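Local coordinates for cytoplasmic export protein 1 (Saccharomyces cerevisiae, PDB 3VWA), which takes part in nuclear tRNA export, probably collecting tRNA from export receptors at the nuclear pore and delivering aminoacylated tRNA to the translation machinery, at residues A[116-130]-A[144-158]. Residues are numbered along the deposited sequence; the frame is centred on the assembly and turned at random.
Sequences LLATLGFLKNFVLGT and WVLFGLELCSSKEGL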
ATOM      1  N   LEU A 116      -6.736  21.197  -9.653  1.00 30.51           N
ATOM      2  CA  LEU A 116      -7.781  22.165  -9.334  1.00 27.62           C
ATOM      3  C   LEU A 116      -7.885  23.206 -10.458  1.00 27.45           C
ATOM      4  O   LEU A 116      -8.981  23.653 -10.786  1.00 28.34           O
ATOM      5  CB  LEU A 116      -7.476  22.866  -7.999  1.00 27.26           C
ATOM      6  CG  LEU A 116      -7.500  22.041  -6.729  1.00 26.34           C
ATOM      7  CD1 LEU A 116      -7.316  22.997  -5.569  1.00 30.51           C
ATOM      8  CD2 LEU A 116      -8.828  21.300  -6.528  1.00 25.07           C
ATOM      9  N   LEU A 117      -6.744  23.560 -11.050  1.00 24.82           N
ATOM     10  CA  LEU A 117      -6.707  24.480 -12.170  1.00 24.61           C
ATOM     11  C   LEU A 117      -7.349  23.908 -13.439  1.00 25.54           C
ATOM     12  O   LEU A 117      -8.031  24.621 -14.157  1.00 29.87           O
ATOM     13  CB  LEU A 117      -5.257  24.956 -12.412  1.00 24.83           C
ATOM     14  CG  LEU A 117      -4.723  25.882 -11.280  1.00 30.86           C
ATOM     15  CD1 LEU A 117      -3.201  26.033 -11.323  1.00 30.68           C
ATOM     16  CD2 LEU A 117      -5.314  27.294 -11.357  1.00 26.94           C
ATOM     17  N   ALA A 118      -7.141  22.643 -13.765  1.00 24.00           N
ATOM     18  CA  ALA A 118      -7.804  22.121 -14.973  1.00 28.09           C
ATOM     19  C   ALA A 118      -9.338  22.192 -14.778  1.00 29.81           C
ATOM     20  O   ALA A 118     -10.072  22.508 -15.727  1.00 30.35           O
ATOM     21  CB  ALA A 118      -7.378  20.681 -15.241  1.00 27.98           C
ATOM     22  N   THR A 119      -9.800  21.928 -13.547  1.00 25.45           N
ATOM     23  CA  THR A 119     -11.217  21.977 -13.257  1.00 30.50           C
ATOM     24  C   THR A 119     -11.806  23.387 -13.359  1.00 33.77           C
ATOM     25  O   THR A 119     -12.859  23.566 -13.970  1.00 31.87           O
ATOM     26  CB  THR A 119     -11.488  21.435 -11.893  1.00 31.10           C
ATOM     27  OG1 THR A 119     -10.895  20.137 -11.837  1.00 32.83           O
ATOM     28  CG2 THR A 119     -13.023  21.395 -11.647  1.00 29.98           C
ATOM     29  N   LEU A 120     -11.107  24.361 -12.788  1.00 31.59           N
ATOM     30  CA  LEU A 120     -11.492  25.776 -12.903  1.00 36.25           C
ATOM     31  C   LEU A 120     -11.400  26.293 -14.349  1.00 37.03           C
ATOM     32  O   LEU A 120     -12.059  27.282 -14.717  1.00 40.71           O
ATOM     33  CB  LEU A 120     -10.625  26.632 -11.946  1.00 32.83           C
ATOM     34  CG  LEU A 120     -10.844  26.294 -10.454  1.00 33.70           C
ATOM     35  CD1 LEU A 120      -9.730  26.801  -9.537  1.00 37.61           C
ATOM     36  CD2 LEU A 120     -12.211  26.748  -9.937  1.00 33.40           C
ATOM     37  N   GLY A 121     -10.616  25.612 -15.176  1.00 34.62           N
ATOM     38  CA  GLY A 121     -10.620  25.875 -16.630  1.00 35.93           C
ATOM     39  C   GLY A 121     -11.909  25.407 -17.325  1.00 36.04           C
ATOM     40  O   GLY A 121     -12.415  26.078 -18.223  1.00 35.85           O
ATOM     41  N   PHE A 122     -12.442  24.261 -16.910  1.00 36.98           N
ATOM     42  CA  PHE A 122     -13.724  23.776 -17.441  1.00 38.72           C
ATOM     43  C   PHE A 122     -14.873  24.646 -16.927  1.00 39.78           C
ATOM     44  O   PHE A 122     -15.908  24.780 -17.574  1.00 39.41           O
ATOM     45  CB  PHE A 122     -13.943  22.322 -17.079  1.00 36.57           C
ATOM     46  CG  PHE A 122     -12.987  21.375 -17.763  1.00 43.43           C
ATOM     47  CD1 PHE A 122     -12.819  21.401 -19.150  1.00 48.24           C
ATOM     48  CD2 PHE A 122     -12.278  20.439 -17.036  1.00 44.17           C
ATOM     49  CE1 PHE A 122     -11.940  20.520 -19.790  1.00 46.66           C
ATOM     50  CE2 PHE A 122     -11.411  19.560 -17.661  1.00 44.34           C
ATOM     51  CZ  PHE A 122     -11.234  19.598 -19.045  1.00 44.95           C
ATOM     52  N   LEU A 123     -14.656  25.284 -15.784  1.00 37.05           N
ATOM     53  CA  LEU A 123     -15.691  26.079 -15.163  1.00 37.06           C
ATOM     54  C   LEU A 123     -15.719  27.526 -15.601  1.00 42.06           C
ATOM     55  O   LEU A 123     -16.512  28.314 -15.069  1.00 49.89           O
ATOM     56  CB  LEU A 123     -15.494  26.040 -13.651  1.00 36.09           C
ATOM     57  CG  LEU A 123     -16.054  24.859 -12.868  1.00 35.46           C
ATOM     58  CD1 LEU A 123     -15.713  25.073 -11.398  1.00 36.13           C
ATOM     59  CD2 LEU A 123     -17.568  24.765 -13.032  1.00 32.51           C
ATOM     60  N   LYS A 124     -14.868  27.901 -16.550  1.00 41.89           N
ATOM     61  CA  LYS A 124     -14.582  29.333 -16.781  1.00 45.72           C
ATOM     62  C   LYS A 124     -15.780  30.206 -17.187  1.00 49.43           C
ATOM     63  O   LYS A 124     -15.795  31.401 -16.879  1.00 53.24           O
ATOM     64  CB  LYS A 124     -13.421  29.525 -17.770  1.00 43.98           C
ATOM     65  CG  LYS A 124     -13.734  29.123 -19.189  1.00 42.13           C
ATOM     66  CD  LYS A 124     -12.539  29.483 -20.060  1.00 45.87           C
ATOM     67  CE  LYS A 124     -12.456  28.603 -21.298  1.00 38.32           C
ATOM     68  NZ  LYS A 124     -11.159  28.902 -21.982  1.00 42.37           N
ATOM     69  N   ASN A 125     -16.755  29.601 -17.873  1.00 51.07           N
ATOM     70  CA  ASN A 125     -18.054  30.214 -18.184  1.00 53.83           C
ATOM     71  C   ASN A 125     -18.958  30.368 -16.961  1.00 56.73           C
ATOM     72  O   ASN A 125     -19.996  31.052 -17.042  1.00 62.16           O
ATOM     73  CB  ASN A 125     -18.827  29.361 -19.216  1.00 52.02           C
ATOM     74  CG  ASN A 125     -18.122  29.269 -20.562  1.00 51.08           C
ATOM     75  OD1 ASN A 125     -17.376  30.159 -20.946  1.00 47.46           O
ATOM     76  ND2 ASN A 125     -18.346  28.174 -21.267  1.00 50.39           N
ATOM     77  N   PHE A 126     -18.605  29.720 -15.848  1.00 46.64           N
ATOM     78  CA  PHE A 126     -19.440  29.786 -14.638  1.00 45.17           C
ATOM     79  C   PHE A 126     -18.731  30.609 -13.575  1.00 43.52           C
ATOM     80  O   PHE A 126     -17.535  30.876 -13.693  1.00 42.90           O
ATOM     81  CB  PHE A 126     -19.755  28.390 -14.082  1.00 41.27           C
ATOM     82  CG  PHE A 126     -20.611  27.527 -14.992  1.00 43.42           C
ATOM     83  CD1 PHE A 126     -21.993  27.636 -14.980  1.00 45.25           C
ATOM     84  CD2 PHE A 126     -20.042  26.572 -15.824  1.00 50.86           C
ATOM     85  CE1 PHE A 126     -22.790  26.834 -15.781  1.00 48.88           C
ATOM     86  CE2 PHE A 126     -20.840  25.756 -16.636  1.00 52.85           C
ATOM     87  CZ  PHE A 126     -22.217  25.889 -16.610  1.00 50.53           C
ATOM     88  N   VAL A 127     -19.488  31.074 -12.577  1.00 44.30           N
ATOM     89  CA  VAL A 127     -18.906  31.588 -11.336  1.00 43.79           C
ATOM     90  C   VAL A 127     -19.086  30.490 -10.318  1.00 41.51           C
ATOM     91  O   VAL A 127     -20.140  29.821 -10.299  1.00 42.13           O
ATOM     92  CB  VAL A 127     -19.635  32.823 -10.772  1.00 43.68           C
ATOM     93  CG1 VAL A 127     -18.789  33.493  -9.670  1.00 36.41           C
ATOM     94  CG2 VAL A 127     -19.942  33.812 -11.871  1.00 49.56           C
ATOM     95  N   LEU A 128     -18.077  30.303  -9.473  1.00 41.19           N
ATOM     96  CA  LEU A 128     -18.136  29.236  -8.476  1.00 36.59           C
ATOM     97  C   LEU A 128     -18.466  29.890  -7.176  1.00 37.92           C
ATOM     98  O   LEU A 128     -19.469  29.558  -6.566  1.00 39.87           O
ATOM     99  CB  LEU A 128     -16.821  28.445  -8.388  1.00 34.82           C
ATOM    100  CG  LEU A 128     -16.819  26.965  -7.928  1.00 37.21           C
ATOM    101  CD1 LEU A 128     -15.509  26.543  -7.280  1.00 30.21           C
ATOM    102  CD2 LEU A 128     -18.017  26.532  -7.061  1.00 37.62           C
ATOM    103  N   GLY A 129     -17.595  30.807  -6.751  1.00 39.26           N
ATOM    104  CA  GLY A 129     -17.879  31.716  -5.673  1.00 35.06           C
ATOM    105  C   GLY A 129     -17.628  31.222  -4.278  1.00 38.07           C
ATOM    106  O   GLY A 129     -17.553  32.032  -3.324  1.00 34.72           O
ATOM    107  N   THR A 130     -17.466  29.904  -4.148  1.00 38.06           N
ATOM    108  CA  THR A 130     -17.404  29.230  -2.848  1.00 34.50           C
ATOM    109  C   THR A 130     -16.013  28.607  -2.533  1.00 35.48           C
ATOM    110  O   THR A 130     -15.892  27.830  -1.576  1.00 30.98           O
ATOM    111  CB  THR A 130     -18.419  28.074  -2.827  1.00 33.88           C
ATOM    112  OG1 THR A 130     -18.001  27.111  -3.820  1.00 28.96           O
ATOM    113  CG2 THR A 130     -19.950  28.588  -3.076  1.00 25.66           C
ATOM    114  N   TRP A 144      -7.443  15.627  -6.934  1.00 23.38           N
ATOM    115  CA  TRP A 144      -8.136  16.647  -6.139  1.00 26.91           C
ATOM    116  C   TRP A 144      -9.338  17.041  -6.900  1.00 25.79           C
ATOM    117  O   TRP A 144      -9.198  17.473  -8.036  1.00 24.27           O
ATOM    118  CB  TRP A 144      -7.226  17.876  -5.925  1.00 25.77           C
ATOM    119  CG  TRP A 144      -6.066  17.573  -5.002  1.00 28.38           C
ATOM    120  CD1 TRP A 144      -5.617  16.316  -4.589  1.00 26.00           C
ATOM    121  CD2 TRP A 144      -5.171  18.533  -4.364  1.00 27.61           C
ATOM    122  NE1 TRP A 144      -4.571  16.430  -3.746  1.00 29.57           N
ATOM    123  CE2 TRP A 144      -4.240  17.742  -3.561  1.00 30.90           C
ATOM    124  CE3 TRP A 144      -5.058  19.939  -4.366  1.00 29.79           C
ATOM    125  CZ2 TRP A 144      -3.203  18.342  -2.810  1.00 29.07           C
ATOM    126  CZ3 TRP A 144      -4.003  20.543  -3.621  1.00 26.40           C
ATOM    127  CH2 TRP A 144      -3.107  19.749  -2.858  1.00 31.33           C
ATOM    128  N   VAL A 145     -10.503  16.905  -6.255  1.00 26.13           N
ATOM    129  CA  VAL A 145     -11.831  17.262  -6.783  1.00 26.14           C
ATOM    130  C   VAL A 145     -12.610  18.350  -5.942  1.00 29.98           C
ATOM    131  O   VAL A 145     -12.322  18.561  -4.757  1.00 29.33           O
ATOM    132  CB  VAL A 145     -12.686  15.987  -7.066  1.00 28.29           C
ATOM    133  CG1 VAL A 145     -12.096  15.186  -8.243  1.00 29.06           C
ATOM    134  CG2 VAL A 145     -12.815  15.083  -5.820  1.00 24.88           C
ATOM    135  N   LEU A 146     -13.602  19.009  -6.556  1.00 26.90           N
ATOM    136  CA  LEU A 146     -14.238  20.178  -5.964  1.00 28.95           C
ATOM    137  C   LEU A 146     -15.695  19.946  -5.628  1.00 32.51           C
ATOM    138  O   LEU A 146     -16.442  19.295  -6.358  1.00 33.04           O
ATOM    139  CB  LEU A 146     -14.132  21.403  -6.885  1.00 27.29           C
ATOM    140  CG  LEU A 146     -12.765  22.107  -6.870  1.00 29.90           C
ATOM    141  CD1 LEU A 146     -12.654  23.186  -7.960  1.00 28.92           C
ATOM    142  CD2 LEU A 146     -12.447  22.667  -5.473  1.00 26.13           C
ATOM    143  N   PHE A 147     -16.062  20.462  -4.477  1.00 30.27           N
ATOM    144  CA  PHE A 147     -17.412  20.402  -4.041  1.00 32.48           C
ATOM    145  C   PHE A 147     -17.933  21.803  -3.725  1.00 32.71           C
ATOM    146  O   PHE A 147     -17.155  22.726  -3.455  1.00 33.70           O
ATOM    147  CB  PHE A 147     -17.513  19.534  -2.808  1.00 30.78           C
ATOM    148  CG  PHE A 147     -18.869  19.527  -2.210  1.00 32.68           C
ATOM    149  CD1 PHE A 147     -19.898  18.770  -2.801  1.00 30.98           C
ATOM    150  CD2 PHE A 147     -19.152  20.317  -1.074  1.00 32.15           C
ATOM    151  CE1 PHE A 147     -21.182  18.760  -2.253  1.00 33.00           C
ATOM    152  CE2 PHE A 147     -20.437  20.312  -0.526  1.00 37.04           C
ATOM    153  CZ  PHE A 147     -21.450  19.540  -1.127  1.00 35.56           C
ATOM    154  N   GLY A 148     -19.255  21.960  -3.732  1.00 30.20           N
ATOM    155  CA  GLY A 148     -19.846  23.198  -3.222  1.00 28.45           C
ATOM    156  C   GLY A 148     -20.321  24.148  -4.289  1.00 31.67           C
ATOM    157  O   GLY A 148     -19.675  25.162  -4.624  1.00 27.91           O
ATOM    158  N   LEU A 149     -21.532  23.875  -4.729  1.00 34.13           N
ATOM    159  CA  LEU A 149     -22.079  24.469  -5.917  1.00 31.95           C
ATOM    160  C   LEU A 149     -23.225  25.438  -5.508  1.00 34.05           C
ATOM    161  O   LEU A 149     -24.010  25.908  -6.349  1.00 33.74           O
ATOM    162  CB  LEU A 149     -22.551  23.286  -6.759  1.00 33.59           C
ATOM    163  CG  LEU A 149     -21.818  22.869  -8.051  1.00 37.34           C
ATOM    164  CD1 LEU A 149     -20.376  23.386  -8.233  1.00 35.08           C
ATOM    165  CD2 LEU A 149     -21.935  21.364  -8.275  1.00 35.34           C
ATOM    166  N   GLU A 150     -23.278  25.773  -4.215  1.00 31.91           N
ATOM    167  CA  GLU A 150     -24.338  26.659  -3.655  1.00 36.11           C
ATOM    168  C   GLU A 150     -24.562  27.972  -4.407  1.00 39.41           C
ATOM    169  O   GLU A 150     -25.705  28.409  -4.602  1.00 38.70           O
ATOM    170  CB  GLU A 150     -24.079  26.988  -2.182  1.00 35.18           C
ATOM    171  CG  GLU A 150     -24.070  25.773  -1.270  1.00 36.10           C
ATOM    172  CD  GLU A 150     -22.753  25.021  -1.257  1.00 35.17           C
ATOM    173  OE1 GLU A 150     -21.795  25.448  -1.922  1.00 32.60           O
ATOM    174  OE2 GLU A 150     -22.662  23.996  -0.551  1.00 42.64           O
ATOM    175  N   LEU A 151     -23.468  28.601  -4.821  1.00 39.70           N
ATOM    176  CA  LEU A 151     -23.528  29.916  -5.450  1.00 38.73           C
ATOM    177  C   LEU A 151     -23.367  29.819  -6.970  1.00 36.17           C
ATOM    178  O   LEU A 151     -23.455  30.799  -7.676  1.00 35.43           O
ATOM    179  CB  LEU A 151     -22.414  30.796  -4.857  1.00 38.00           C
ATOM    180  CG  LEU A 151     -22.602  31.286  -3.414  1.00 42.01           C
ATOM    181  CD1 LEU A 151     -21.485  32.271  -3.091  1.00 41.34           C
ATOM    182  CD2 LEU A 151     -23.943  31.979  -3.247  1.00 43.15           C
ATOM    183  N   CYS A 152     -23.105  28.621  -7.462  1.00 39.84           N
ATOM    184  CA  CYS A 152     -22.695  28.445  -8.836  1.00 41.02           C
ATOM    185  C   CYS A 152     -23.775  28.861  -9.834  1.00 40.55           C
ATOM    186  O   CYS A 152     -24.940  28.417  -9.764  1.00 42.64           O
ATOM    187  CB  CYS A 152     -22.342  26.983  -9.071  1.00 42.47           C
ATOM    188  SG  CYS A 152     -21.776  26.679 -10.747  1.00 39.77           S
ATOM    189  N   SER A 153     -23.370  29.696 -10.770  1.00 37.88           N
ATOM    190  CA  SER A 153     -24.227  30.130 -11.888  1.00 40.33           C
ATOM    191  C   SER A 153     -23.383  30.485 -13.143  1.00 46.87           C
ATOM    192  O   SER A 153     -22.158  30.722 -13.068  1.00 42.91           O
ATOM    193  CB  SER A 153     -25.119  31.325 -11.476  1.00 36.51           C
ATOM    194  OG  SER A 153     -24.627  31.984 -10.300  1.00 36.39           O
ATOM    195  N   SER A 154     -24.057  30.497 -14.285  1.00 47.97           N
ATOM    196  CA  SER A 154     -23.474  30.866 -15.558  1.00 46.46           C
ATOM    197  C   SER A 154     -23.187  32.362 -15.622  1.00 49.35           C
ATOM    198  O   SER A 154     -23.899  33.179 -15.040  1.00 52.06           O
ATOM    199  CB  SER A 154     -24.428  30.467 -16.685  1.00 49.21           C
ATOM    200  OG  SER A 154     -23.831  30.691 -17.959  1.00 57.47           O
ATOM    201  N   LYS A 155     -22.130  32.742 -16.314  1.00 49.63           N
ATOM    202  CA  LYS A 155     -21.823  34.155 -16.374  1.00 49.65           C
ATOM    203  C   LYS A 155     -22.742  34.865 -17.373  1.00 51.51           C
ATOM    204  O   LYS A 155     -23.016  36.063 -17.227  1.00 47.65           O
ATOM    205  CB  LYS A 155     -20.337  34.360 -16.659  1.00 48.44           C
ATOM    206  CG  LYS A 155     -19.459  33.905 -15.492  1.00 44.75           C
ATOM    207  CD  LYS A 155     -18.010  33.766 -15.888  1.00 47.32           C
ATOM    208  CE  LYS A 155     -17.127  34.579 -14.962  1.00 47.72           C
ATOM    209  NZ  LYS A 155     -16.234  35.444 -15.794  1.00 50.52           N
ATOM    210  N   GLU A 156     -23.271  34.113 -18.342  1.00 53.82           N
ATOM    211  CA  GLU A 156     -24.086  34.716 -19.405  1.00 57.57           C
ATOM    212  C   GLU A 156     -25.430  35.184 -18.878  1.00 60.85           C
ATOM    213  O   GLU A 156     -26.221  34.392 -18.339  1.00 60.03           O
ATOM    214  CB  GLU A 156     -24.251  33.783 -20.616  1.00 61.46           C
ATOM    215  CG  GLU A 156     -24.875  32.434 -20.294  1.00 72.37           C
ATOM    216  CD  GLU A 156     -24.539  31.360 -21.315  1.00 75.37           C
ATOM    217  OE1 GLU A 156     -23.334  31.080 -21.523  1.00 71.39           O
ATOM    218  OE2 GLU A 156     -25.487  30.780 -21.888  1.00 68.88           O
ATOM    219  N   GLY A 157     -25.659  36.489 -19.015  1.00 60.66           N
ATOM    220  CA  GLY A 157     -26.893  37.112 -18.588  1.00 58.13           C
ATOM    221  C   GLY A 157     -26.983  37.070 -17.087  1.00 61.19           C
ATOM    222  O   GLY A 157     -27.956  36.550 -16.526  1.00 69.14           O
ATOM    223  N   LEU A 158     -25.963  37.597 -16.429  1.00 51.28           N
ATOM    224  CA  LEU A 158     -25.872  37.445 -14.997  1.00 48.72           C
ATOM    225  C   LEU A 158     -25.732  38.787 -14.351  1.00 46.02           C
ATOM    226  O   LEU A 158     -24.842  39.576 -14.682  1.00 51.35           O
ATOM    227  CB  LEU A 158     -24.720  36.497 -14.626  1.00 49.16           C
ATOM    228  CG  LEU A 158     -24.365  35.951 -13.242  1.00 48.57           C
ATOM    229  CD1 LEU A 158     -23.143  36.650 -12.666  1.00 56.57           C
ATOM    230  CD2 LEU A 158     -25.503  35.917 -12.240  1.00 47.29           C
TER
HETATM  231  O   HOH W   1     -10.707  19.566  -9.146  1.00 29.24           O
HETATM  232  O   HOH W   2     -21.812  31.901 -19.378  1.00 47.60           O
HETATM  233  O   HOH W   3     -21.025  27.701  -5.810  1.00 36.79           O
HETATM  234  O   HOH W   4     -16.154  25.419  -3.789  1.00 37.63           O
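In the helical lobe of the kinase-like domain, Phe-126 and Val-127 pair with Ser-154 and Ser-153 in a short antiparallel ribbon just after helix 106-122. Val-127 and Ser-153 form its hydrogen-bonded pair: Val-127 N gives a nearly straight bond to Ser-153 O (2.7 Å, 167° at the hydrogen), while the return bond from Ser-153 N to Val-127 O is longer, at 3.3 Å. Lys-155 N extends the ladder to Asn-125 O (2.8 Å). Phe-126 turns its ring edge to the Ser-153 carbonyl and the Ser-154 N, CD1 lying 3.6 Å from that nitrogen; Cys-152 SG approaches the same ring obliquely. Val-127 CG2 crosses the Lys-155 chain at about a right angle, nearest CG.

Beyond the ribbon, 128-130 probably lies where active kinases carry HRD, and the turn just after strand 144-146 where they carry DFG; Leu-Gly-Thr stands in for the first, and the turn has no aspartate, consistent with a pseudokinase. Thr-130 OG1 sits between its backbone N and carbonyl carbon (chi1 64°), which aims it at Gly-148 O, 2.7 Å away, as donor; its CG2 rests on Leu-151 CB. OG1 also accepts from a water that donates to Phe-147 O, and a second water joins Leu-128 O and Gly-148 O to Leu-151 N. A valine here would probably leave Gly-148 O without its hydroxyl donor and that first water without its threonine acceptor. Asp-187 holds the backbone N of both Leu-128 and Gly-129.

Nearer the helix the contact turns apolar. Leu-146 CD1 meets Thr-119 CG2 and Leu-120 CD2, while Leu-116 CD2 packs on Trp-144 CB (3.8 Å) and Leu-116 CD1 reaches the indole edge at Trp-144 CE3 (4.0 Å). A water bridges Thr-119 OG1, itself bonded to Gln-115 O, to Trp-144 O.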